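Local coordinates for protein agarase (PDB 6XJ9) that probably hydrolyses agarose, a galactan of red algal cell walls, as a family GH50 glycoside hydrolase of a marine bacterium, at residues Lys237-Ser240 with Glu241-Leu245; Leu292-Pro295 with Asp296-Tyr300; Thr481-Ala484 with Asn485-Ser489. All blocks are in the same frame, centred on the assembly; numbering follows the deposited sequence.

Contact 1 of 3, residues Lys237-Ser240 with Glu241-Leu245; sequences KVHS and EAELL
Glu243 reaches back from the first turn of helix 242-252 and sets its carboxylate against the backbone of His239 and Ser240, sliding past Val238, which points the opposite way. Its CG stands anti to the carbonyl carbon (chi1 -65°) and the chain runs extended beyond it, which carries OE2 back over the loop ahead of the helix. OE2 accepts two N-H groups. His239 N comes nearly in line with the C-O bond, at a short 2.5 Å from OE2, while Ser240 N meets the anti lone pair of OE2 at 3.1 Å. The backbone answers in the other direction: Glu243 N donates to Ser240 O at 2.9 Å, arriving above the carbonyl plane. This resembles the glutamate half of a capping box, but the serine hydroxyl does not complete it: Ser240 OG lies against the aliphatic shaft, 3.6 Å from Glu243 CG. On another side of the turn, Leu244 and Val238 cross at about a right angle, with Leu244 CD2 resting 4.0 Å from Val238 CG2 and almost as near CG1. The His239 ring is turned to a partner of its own, NE2 bonding to Glu233, and Val238 also touches Thr740 and Arg742. The other carboxylate oxygen, Glu243 OE1, faces Arg742 in a long, weak ion pair. Two backbone N-H groups on OE2 probably restrain the carboxylate's rotation, and its negative charge, held near the start of a helix, would probably interact favourably with the helix dipole.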
# COMPACT_ATOMS: atom_id res chain seq x y z
N LYS A 237 11.11 9.95 0.85
CA LYS A 237 12.21 10.80 1.27
C LYS A 237 12.53 11.83 0.19
O LYS A 237 12.65 11.48 -0.98
CB LYS A 237 13.45 9.94 1.59
CG LYS A 237 14.71 10.73 1.94
CD LYS A 237 15.82 9.92 2.59
CE LYS A 237 16.96 10.78 3.09
NZ LYS A 237 18.01 10.01 3.79
N VAL A 238 12.70 13.09 0.61
CA VAL A 238 13.03 14.22 -0.25
C VAL A 238 14.56 14.33 -0.35
O VAL A 238 15.26 14.24 0.66
CB VAL A 238 12.42 15.52 0.32
CG1 VAL A 238 13.10 16.77 -0.24
CG2 VAL A 238 10.92 15.60 0.09
N HIS A 239 15.06 14.55 -1.57
CA HIS A 239 16.50 14.66 -1.77
C HIS A 239 16.93 16.08 -2.13
O HIS A 239 18.08 16.44 -1.90
CB HIS A 239 17.01 13.59 -2.75
CG HIS A 239 17.01 12.23 -2.15
ND1 HIS A 239 17.91 11.86 -1.16
CD2 HIS A 239 16.22 11.15 -2.37
CE1 HIS A 239 17.68 10.61 -0.81
NE2 HIS A 239 16.66 10.15 -1.54
N SER A 240 16.01 16.88 -2.68
CA SER A 240 16.35 18.25 -3.03
C SER A 240 15.15 19.16 -2.80
O SER A 240 14.01 18.73 -2.94
CB SER A 240 16.85 18.36 -4.46
OG SER A 240 15.82 18.02 -5.38
N GLU A 241 15.45 20.42 -2.47
CA GLU A 241 14.45 21.45 -2.24
C GLU A 241 13.46 21.53 -3.40
O GLU A 241 12.29 21.82 -3.18
CB GLU A 241 15.14 22.78 -1.97
CG GLU A 241 14.17 23.92 -1.71
CD GLU A 241 14.81 25.08 -0.98
OE1 GLU A 241 15.73 24.84 -0.17
OE2 GLU A 241 14.38 26.23 -1.23
N ALA A 242 13.93 21.27 -4.64
CA ALA A 242 13.11 21.40 -5.84
C ALA A 242 11.93 20.42 -5.81
O ALA A 242 10.92 20.65 -6.47
CB ALA A 242 13.95 21.19 -7.08
N GLU A 243 12.09 19.32 -5.07
CA GLU A 243 11.04 18.32 -5.00
C GLU A 243 9.83 18.88 -4.26
O GLU A 243 8.70 18.49 -4.54
CB GLU A 243 11.55 17.05 -4.32
CG GLU A 243 12.63 16.33 -5.09
CD GLU A 243 12.95 14.96 -4.53
OE1 GLU A 243 12.17 14.02 -4.78
OE2 GLU A 243 13.96 14.83 -3.82
N LEU A 244 10.08 19.80 -3.31
CA LEU A 244 9.04 20.45 -2.53
C LEU A 244 8.16 21.29 -3.45
O LEU A 244 6.93 21.22 -3.37
CB LEU A 244 9.67 21.34 -1.44
CG LEU A 244 10.59 20.67 -0.41
CD1 LEU A 244 10.94 21.66 0.70
CD2 LEU A 244 9.95 19.43 0.19
N LEU A 245 8.79 22.06 -4.36
CA LEU A 245 8.04 22.92 -5.27
C LEU A 245 7.26 22.04 -6.25
O LEU A 245 6.10 22.30 -6.55
CB LEU A 245 9.00 23.85 -6.03
CG LEU A 245 10.09 24.56 -5.22
CD1 LEU A 245 10.86 25.52 -6.11
CD2 LEU A 245 9.51 25.30 -4.03

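Contact 2 of 3, residues Leu292-Pro295 with Asp296-Tyr300; sequences LVDP and DGYLY
A tight beta hairpin joins strands 289-293 and 299-305, closed by a type I turn from Asp294 to Gly297 with a classic G1 beta bulge at the glycine. Gly297 N bonds to Asp294 O at 2.9 Å, and Asp294 N gives a nearly straight bond to Tyr298 O. Gly297 has a positive phi (95°) at which a CB would press on the preceding carbonyl oxygen. Beyond the turn, Leu292 and Tyr300 form an antiparallel hydrogen-bonded pair, Val293 and Leu299 the next, non-hydrogen-bonded one. Leu292 CD1 meets the edge of the Tyr300 ring 3.8 Å from CD2, while the phenol OH bonds to Ser431 and the ring stacks edge-to-face with Phe281. Val293 CG1 lies on the backbone of Gly297, 3.6 Å from its CA.

Asp294 ties the turn together in an Asx turn. Its CG sits between backbone N and carbonyl carbon (chi1 85°), which swings OD1 inward to take Asp296 N at 2.7 Å and Tyr298 N at 3.3 Å, from opposite faces of the carboxylate plane. Asp294 and Tyr298 point the same way side by side, OD2 near the ring's edge. Asp296 OD2 pairs with Arg265, which should ease repulsion between the two aspartates, and one water donates to both, 2.7 Å from Asp294 OD2 and 2.8 Å from Asp296 OD2.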
# COMPACT_ATOMS: atom_id res chain seq x y z
N LEU A 292 -24.43 12.92 14.94
CA LEU A 292 -24.49 14.36 15.08
C LEU A 292 -25.44 14.86 14.00
O LEU A 292 -25.84 14.09 13.12
CB LEU A 292 -23.10 14.99 14.95
CG LEU A 292 -22.11 14.65 16.07
CD1 LEU A 292 -20.85 15.51 15.95
CD2 LEU A 292 -22.74 14.83 17.45
N VAL A 293 -25.77 16.15 14.10
CA VAL A 293 -26.58 16.82 13.11
C VAL A 293 -25.88 18.16 12.84
O VAL A 293 -25.53 18.86 13.79
CB VAL A 293 -28.01 17.03 13.63
CG1 VAL A 293 -28.93 17.67 12.60
CG2 VAL A 293 -28.61 15.74 14.17
N ASP A 294 -25.68 18.48 11.56
CA ASP A 294 -25.01 19.72 11.18
C ASP A 294 -25.99 20.89 11.32
O ASP A 294 -27.18 20.66 11.51
CB ASP A 294 -24.29 19.58 9.83
CG ASP A 294 -25.14 19.83 8.59
OD1 ASP A 294 -26.26 20.37 8.73
OD2 ASP A 294 -24.66 19.50 7.47
N PRO A 295 -25.52 22.16 11.25
CA PRO A 295 -26.41 23.32 11.36
C PRO A 295 -27.63 23.38 10.44
O PRO A 295 -28.61 24.03 10.79
CB PRO A 295 -25.46 24.48 11.04
CG PRO A 295 -24.14 24.01 11.61
CD PRO A 295 -24.10 22.55 11.19
N ASP A 296 -27.55 22.69 9.29
CA ASP A 296 -28.56 22.65 8.24
C ASP A 296 -29.49 21.45 8.40
O ASP A 296 -30.46 21.31 7.66
CB ASP A 296 -27.91 22.66 6.85
CG ASP A 296 -27.13 23.93 6.56
OD1 ASP A 296 -27.47 24.97 7.16
OD2 ASP A 296 -26.20 23.87 5.72
N GLY A 297 -29.20 20.59 9.39
CA GLY A 297 -30.08 19.49 9.75
C GLY A 297 -29.73 18.15 9.08
O GLY A 297 -30.49 17.19 9.20
N TYR A 298 -28.58 18.09 8.40
CA TYR A 298 -28.15 16.84 7.79
C TYR A 298 -27.37 16.03 8.81
O TYR A 298 -26.70 16.61 9.66
CB TYR A 298 -27.19 17.11 6.62
CG TYR A 298 -27.82 17.85 5.48
CD1 TYR A 298 -28.62 17.19 4.56
CD2 TYR A 298 -27.65 19.22 5.33
CE1 TYR A 298 -29.23 17.86 3.51
CE2 TYR A 298 -28.24 19.91 4.28
CZ TYR A 298 -29.03 19.22 3.37
OH TYR A 298 -29.64 19.87 2.34
N LEU A 299 -27.42 14.70 8.69
CA LEU A 299 -26.65 13.83 9.57
C LEU A 299 -25.16 14.08 9.38
O LEU A 299 -24.72 14.45 8.29
CB LEU A 299 -26.99 12.35 9.34
CG LEU A 299 -28.40 11.89 9.74
CD1 LEU A 299 -28.40 10.38 9.93
CD2 LEU A 299 -28.89 12.57 11.01
N TYR A 300 -24.38 13.87 10.45
CA TYR A 300 -22.98 14.25 10.48
C TYR A 300 -22.23 13.33 11.43
O TYR A 300 -22.70 13.05 12.52
CB TYR A 300 -22.85 15.72 10.92
CG TYR A 300 -21.45 16.29 11.01
CD1 TYR A 300 -20.82 16.84 9.90
CD2 TYR A 300 -20.77 16.31 12.21
CE1 TYR A 300 -19.54 17.36 9.99
CE2 TYR A 300 -19.49 16.84 12.32
CZ TYR A 300 -18.87 17.37 11.21
OH TYR A 300 -17.62 17.91 11.33
O HOH W 1 -24.66 21.50 5.71

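Contact 3 of 3, residues Thr481-Ala484 with Asn485-Ser489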
# COMPACT_ATOMS: atom_id res chain seq x y z
N THR A 481 -14.21 27.65 39.94
CA THR A 481 -15.32 28.13 39.14
C THR A 481 -14.94 29.41 38.40
O THR A 481 -15.26 29.56 37.22
CB THR A 481 -16.59 28.25 39.99
OG1 THR A 481 -16.90 26.91 40.37
CG2 THR A 481 -17.74 28.89 39.25
N VAL A 482 -14.25 30.34 39.09
CA VAL A 482 -13.76 31.55 38.44
C VAL A 482 -12.92 31.17 37.22
O VAL A 482 -13.15 31.67 36.13
CB VAL A 482 -12.99 32.47 39.43
CG1 VAL A 482 -12.39 33.68 38.73
CG2 VAL A 482 -13.85 32.91 40.61
N ARG A 483 -11.98 30.23 37.39
CA ARG A 483 -11.02 29.90 36.34
C ARG A 483 -11.69 29.11 35.21
O ARG A 483 -11.31 29.26 34.05
CB ARG A 483 -9.80 29.18 36.93
CG ARG A 483 -8.83 30.09 37.67
CD ARG A 483 -7.78 30.67 36.72
NE ARG A 483 -8.21 31.81 35.93
CZ ARG A 483 -7.90 32.02 34.64
NH1 ARG A 483 -7.19 31.14 33.96
NH2 ARG A 483 -8.33 33.12 34.04
N ALA A 484 -12.66 28.26 35.56
CA ALA A 484 -13.45 27.55 34.56
C ALA A 484 -14.16 28.56 33.66
O ALA A 484 -14.05 28.50 32.44
CB ALA A 484 -14.45 26.63 35.23
N ASN A 485 -14.89 29.49 34.30
CA ASN A 485 -15.63 30.54 33.61
C ASN A 485 -14.71 31.31 32.68
O ASN A 485 -15.01 31.47 31.50
CB ASN A 485 -16.30 31.50 34.60
CG ASN A 485 -17.57 30.94 35.19
OD1 ASN A 485 -18.23 30.11 34.56
ND2 ASN A 485 -17.93 31.38 36.39
N GLU A 486 -13.57 31.75 33.21
CA GLU A 486 -12.61 32.56 32.47
C GLU A 486 -12.01 31.79 31.29
O GLU A 486 -11.82 32.36 30.22
CB GLU A 486 -11.54 33.07 33.43
CG GLU A 486 -11.93 34.38 34.11
CD GLU A 486 -11.11 34.83 35.31
OE1 GLU A 486 -11.64 35.67 36.09
OE2 GLU A 486 -9.96 34.35 35.48
N THR A 487 -11.70 30.50 31.50
CA THR A 487 -11.23 29.65 30.41
C THR A 487 -12.28 29.59 29.30
O THR A 487 -11.97 29.76 28.12
CB THR A 487 -10.89 28.25 30.92
OG1 THR A 487 -9.92 28.41 31.95
CG2 THR A 487 -10.36 27.32 29.85
N VAL A 488 -13.54 29.34 29.67
CA VAL A 488 -14.53 29.10 28.64
C VAL A 488 -14.81 30.40 27.90
O VAL A 488 -15.05 30.40 26.68
CB VAL A 488 -15.80 28.42 29.19
CG1 VAL A 488 -16.90 28.36 28.13
CG2 VAL A 488 -15.48 27.01 29.68
N SER A 489 -14.77 31.52 28.64
CA SER A 489 -14.90 32.85 28.07
C SER A 489 -13.86 33.10 26.97
O SER A 489 -14.18 33.66 25.93
CB SER A 489 -14.81 33.91 29.14
OG SER A 489 -15.13 35.17 28.58
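Thr481 to Ser489 is a regular stretch of alpha helix in which the N-H groups of Asn485, Glu486, Thr487 and Val488 bond to the carbonyl oxygens four residues back, the straightest being Asn485 N to Thr481 O at 2.9 Å. Over this backbone the main side-chain link is an i to i+3 salt bridge between Arg483 and Glu486. The arginine chain bends at chi2 and chi3 (-89° and 80°), turning the guanidinium along the helix toward Glu486, whose side chain it crosses obliquely. Glu486 OE2 lies at the guanidinium edge, a very short 2.5 Å from Arg483 NH2, with a weak second bond from Arg483 NE at 3.1 Å; guanidinium and carboxylate planes are turned 58° apart. The other oxygen, Glu486 OE1, sits 3.4 Å from Val482 CG1, those two side chains running alongside each other. Thr487 folds its hydroxyl onto the helix: OG1 donates to Arg483 O at 2.7 Å, so that this carbonyl accepts both OG1 and the amide N of Thr487, from opposite faces of its plane. Asn485 lies beside Thr481, its ND2 3.8 Å from CG2. Replacing Arg483 by an alanine would probably leave the Glu486 carboxylate without its charged mate and free to turn, and Ile456 O without the bond it receives from Arg483 NH1. Arg483 also touches Phe459, tying helix 478-495 to the loop between strands 449-453 and 461-463. On another flank Thr481 and Ala484 pack on Val601, and Asn485 and Val488 on Ala605, both of helix 584-609, while Ala484 and Thr487 meet Ile455.

In the fold
All three contacts are local, each within one continuous stretch, and none touches another: the centres of contacts 2 and 3 lie about 29 Å apart, those of contacts 1 and 2 about 41 Å. Contact 2 is the buried one, joining the neighbouring strands 289-293 and 299-305 of a mixed sheet; contacts 1 and 3 are only partly buried, in the entry to helix 242-252 and within helix 478-495. Carboxylates serve differently in each. In contact 1 a glutamate receives loop amides ahead of a helix, in contact 2 an aspartate ties a turn from inside, and in contact 3 a glutamate on the outer side of a helix pairs with an arginine.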